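Amidase, hydantoinase/carbamoylase family (Burkholderia vietnamiensis, PDB 5I4M) probably hydrolyses N-carbamoyl-L-amino acids to the free amino acids, as a zinc-dependent hydrolase of the peptidase M20 family. Local coordinates at residues 159-164 with 378-383. Numbering follows the deposited sequence.
With 3PG (3-phosphoglyceric acid), chain E.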
ATOM      1  N   VAL A 159      15.590   9.258 -16.449  1.00  8.35           N
ATOM      2  CA  VAL A 159      16.295   8.179 -17.135  1.00  9.36           C
ATOM      3  C   VAL A 159      16.448   8.498 -18.617  1.00  9.58           C
ATOM      4  O   VAL A 159      17.459   8.146 -19.233  1.00  8.77           O
ATOM      5  CB  VAL A 159      15.582   6.832 -16.895  1.00 13.04           C
ATOM      6  CG1 VAL A 159      16.124   5.758 -17.820  1.00 15.75           C
ATOM      7  CG2 VAL A 159      15.800   6.399 -15.457  1.00 11.77           C
ATOM      8  N   ALA A 160      15.478   9.193 -19.212  1.00  8.54           N
ATOM      9  CA  ALA A 160      15.543   9.426 -20.652  1.00  9.52           C
ATOM     10  C   ALA A 160      16.616  10.450 -21.006  1.00 10.01           C
ATOM     11  O   ALA A 160      17.312  10.294 -22.019  1.00  8.53           O
ATOM     12  CB  ALA A 160      14.173   9.858 -21.180  1.00  8.58           C
ATOM     13  N   SER A 161      16.772  11.508 -20.191  1.00  8.49           N
ATOM     14  CA  SER A 161      17.913  12.389 -20.400  1.00  7.39           C
ATOM     15  C   SER A 161      19.208  11.704 -19.987  1.00  9.53           C
ATOM     16  O   SER A 161      20.266  12.001 -20.549  1.00 11.93           O
ATOM     17  CB  SER A 161      17.731  13.713 -19.656  1.00  7.92           C
ATOM     18  OG  SER A 161      17.423  13.520 -18.285  1.00  8.79           O
ATOM     19  N   GLY A 162      19.144  10.773 -19.026  1.00  9.30           N
ATOM     20  CA  GLY A 162      20.322   9.973 -18.712  1.00  8.17           C
ATOM     21  C   GLY A 162      20.783   9.121 -19.884  1.00  8.69           C
ATOM     22  O   GLY A 162      21.981   8.978 -20.125  1.00 10.12           O
ATOM     23  N   VAL A 163      19.844   8.525 -20.617  1.00  8.59           N
ATOM     24  CA  VAL A 163      20.223   7.793 -21.824  1.00  9.20           C
ATOM     25  C   VAL A 163      20.837   8.748 -22.838  1.00 10.24           C
ATOM     26  O   VAL A 163      21.883   8.467 -23.442  1.00 12.43           O
ATOM     27  CB  VAL A 163      19.011   7.064 -22.429  1.00  9.61           C
ATOM     28  CG1 VAL A 163      19.433   6.398 -23.732  1.00 10.07           C
ATOM     29  CG2 VAL A 163      18.435   6.044 -21.459  1.00  8.90           C
ATOM     30  N   PHE A 164      20.182   9.895 -23.041  1.00  9.17           N
ATOM     31  CA  PHE A 164      20.674  10.896 -23.988  1.00  9.56           C
ATOM     32  C   PHE A 164      22.109  11.285 -23.672  1.00 10.17           C
ATOM     33  O   PHE A 164      22.965  11.333 -24.569  1.00 10.78           O
ATOM     34  CB  PHE A 164      19.762  12.132 -23.957  1.00  9.06           C
ATOM     35  CG  PHE A 164      20.101  13.159 -25.014  1.00 10.92           C
ATOM     36  CD1 PHE A 164      21.133  14.070 -24.811  1.00 11.52           C
ATOM     37  CD2 PHE A 164      19.396  13.203 -26.204  1.00 10.73           C
ATOM     38  CE1 PHE A 164      21.462  15.009 -25.786  1.00 15.24           C
ATOM     39  CE2 PHE A 164      19.718  14.133 -27.185  1.00 14.63           C
ATOM     40  CZ  PHE A 164      20.754  15.041 -26.971  1.00 15.21           C
ATOM     41  N   GLY A 378      16.193  17.061  -8.801  1.00 11.21           N
ATOM     42  CA  GLY A 378      16.863  16.700 -10.029  1.00 12.96           C
ATOM     43  C   GLY A 378      16.079  17.200 -11.230  1.00 12.47           C
ATOM     44  O   GLY A 378      14.860  17.357 -11.182  1.00 12.80           O
ATOM     45  N   HIS A 379      16.806  17.463 -12.313  1.00  8.44           N
ATOM     46  CA  HIS A 379      16.210  17.913 -13.558  1.00  6.91           C
ATOM     47  C   HIS A 379      16.956  17.269 -14.708  1.00 10.61           C
ATOM     48  O   HIS A 379      18.108  16.866 -14.565  1.00 11.29           O
ATOM     49  CB  HIS A 379      16.270  19.434 -13.681  1.00  7.94           C
ATOM     50  CG  HIS A 379      15.738  20.131 -12.480  1.00  8.42           C
ATOM     51  ND1 HIS A 379      14.387  20.283 -12.254  1.00  9.77           N
ATOM     52  CD2 HIS A 379      16.367  20.674 -11.412  1.00  8.85           C
ATOM     53  CE1 HIS A 379      14.209  20.911 -11.104  1.00 11.30           C
ATOM     54  NE2 HIS A 379      15.394  21.165 -10.577  1.00 10.21           N
ATOM     55  N   ASP A 380      16.289  17.182 -15.857  1.00  7.08           N
ATOM     56  CA  ASP A 380      16.979  16.692 -17.040  1.00  8.80           C
ATOM     57  C   ASP A 380      18.248  17.489 -17.309  1.00  8.76           C
ATOM     58  O   ASP A 380      19.247  16.923 -17.760  1.00  9.53           O
ATOM     59  CB  ASP A 380      16.033  16.721 -18.235  1.00 10.99           C
ATOM     60  CG  ASP A 380      14.834  15.811 -18.031  1.00 11.73           C
ATOM     61  OD1 ASP A 380      15.046  14.586 -17.952  1.00 12.07           O
ATOM     62  OD2 ASP A 380      13.683  16.308 -17.947  1.00 14.38           O
ATOM     63  N   ALA A 381      18.245  18.787 -16.979  1.00  8.25           N
ATOM     64  CA  ALA A 381      19.443  19.605 -17.132  1.00  7.58           C
ATOM     65  C   ALA A 381      20.644  19.036 -16.371  1.00 10.48           C
ATOM     66  O   ALA A 381      21.790  19.261 -16.780  1.00 11.56           O
ATOM     67  CB  ALA A 381      19.162  21.033 -16.664  1.00 11.64           C
ATOM     68  N   CYS A 382      20.419  18.318 -15.263  1.00  7.91           N
ATOM     69  CA  CYS A 382      21.556  17.752 -14.526  1.00  9.60           C
ATOM     70  C   CYS A 382      22.321  16.750 -15.373  1.00  9.80           C
ATOM     71  O   CYS A 382      23.552  16.652 -15.273  1.00  9.37           O
ATOM     72  CB  CYS A 382      21.091  17.088 -13.228  1.00  8.75           C
ATOM     73  SG  CYS A 382      20.214  18.225 -12.114  1.00 12.76           S
ATOM     74  N   TYR A 383      21.614  15.987 -16.210  1.00  7.73           N
ATOM     75  CA  TYR A 383      22.307  15.072 -17.109  1.00  8.08           C
ATOM     76  C   TYR A 383      22.837  15.778 -18.348  1.00 11.01           C
ATOM     77  O   TYR A 383      23.926  15.448 -18.833  1.00  9.83           O
ATOM     78  CB  TYR A 383      21.376  13.919 -17.485  1.00  8.85           C
ATOM     79  CG  TYR A 383      21.361  12.818 -16.439  1.00  8.29           C
ATOM     80  CD1 TYR A 383      22.539  12.391 -15.836  1.00 11.48           C
ATOM     81  CD2 TYR A 383      20.167  12.207 -16.051  1.00  7.48           C
ATOM     82  CE1 TYR A 383      22.532  11.365 -14.885  1.00  8.32           C
ATOM     83  CE2 TYR A 383      20.153  11.193 -15.098  1.00  8.14           C
ATOM     84  CZ  TYR A 383      21.333  10.780 -14.518  1.00 10.41           C
ATOM     85  OH  TYR A 383      21.319   9.769 -13.577  1.00 10.69           O
TER
HETATM   86  C1  3PG E 503      13.361  14.632  -8.121  0.84 11.34           C
HETATM   87  O1  3PG E 503      12.618  14.066  -7.298  0.84  7.50           O
HETATM   88  O2  3PG E 503      14.175  15.523  -7.795  0.84  7.96           O
HETATM   89  C2  3PG E 503      13.262  14.209  -9.558  0.84 16.11           C
HETATM   90  O3  3PG E 503      14.461  14.571 -10.266  0.84 23.09           O
HETATM   91  C3  3PG E 503      12.082  14.921 -10.179  0.84 12.18           C
HETATM   92  O1P 3PG E 503      12.334  16.328 -10.191  0.84 10.20           O
HETATM   93  P   3PG E 503      11.087  17.359 -10.443  0.84 21.06           P
HETATM   94  O2P 3PG E 503      10.294  16.796 -11.598  0.84 12.66           O
HETATM   95  O3P 3PG E 503      10.316  17.320  -9.131  0.84  7.41           O
HETATM   96  O4P 3PG E 503      11.782  18.692 -10.774  0.84 15.10           O
HETATM   97  O   HOH W   1      14.228  12.028 -18.353  1.00  8.20           O
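S161 and D380 join the helix 159-164 to the segment 378-383 through a short hydrogen bond, S161 OG to D380 OD1 at 2.6 Å. The hydroxyl reaches the carboxylate because OG sits between the backbone N and the carbonyl carbon of its own residue (chi1 52°). It meets OD1 on the anti lone pair, the side turned away from OD2. A water makes a second link between the same two residues: it accepts from S161 N at 3.2 Å and donates to D380 OD1 at 2.7 Å. OD1 therefore receives two donors, which should restrain rotation of the carboxylate, while OD2 lies on the far side from the serine; the side chain of D380 also touches E149 and W146.

One turn further along, Y383 lies against G162. With CG beside the backbone N and anti to the carbonyl carbon, the ring presents one face to G162 CA, which stands 3.9 Å from the centroid and 26° off the normal, a CH-pi contact displaced toward the rim. Y383 CD2 also comes to 3.5 Å from G162 N, so the ring packs on the backbone of G162, which has no side chain to intervene. S161 OG lies at the edge of this same ring, near its plane, and so borders both halves of the contact.

Two residues before D380, G378 N donates to O2 of 3-phosphoglyceric acid at 2.7 Å, nearly straight at 168°, and H379 CE1 approaches the phosphate oxygen O4P. D380, whose side chain lies beside that of the zinc ligand H104 and about 7 Å from a bound zinc ion, is placed as a probable second-shell residue, while G378 and H379 line the ligand pocket itself, an arrangement consistent with the dinuclear zinc site of the M20 catalytic domain.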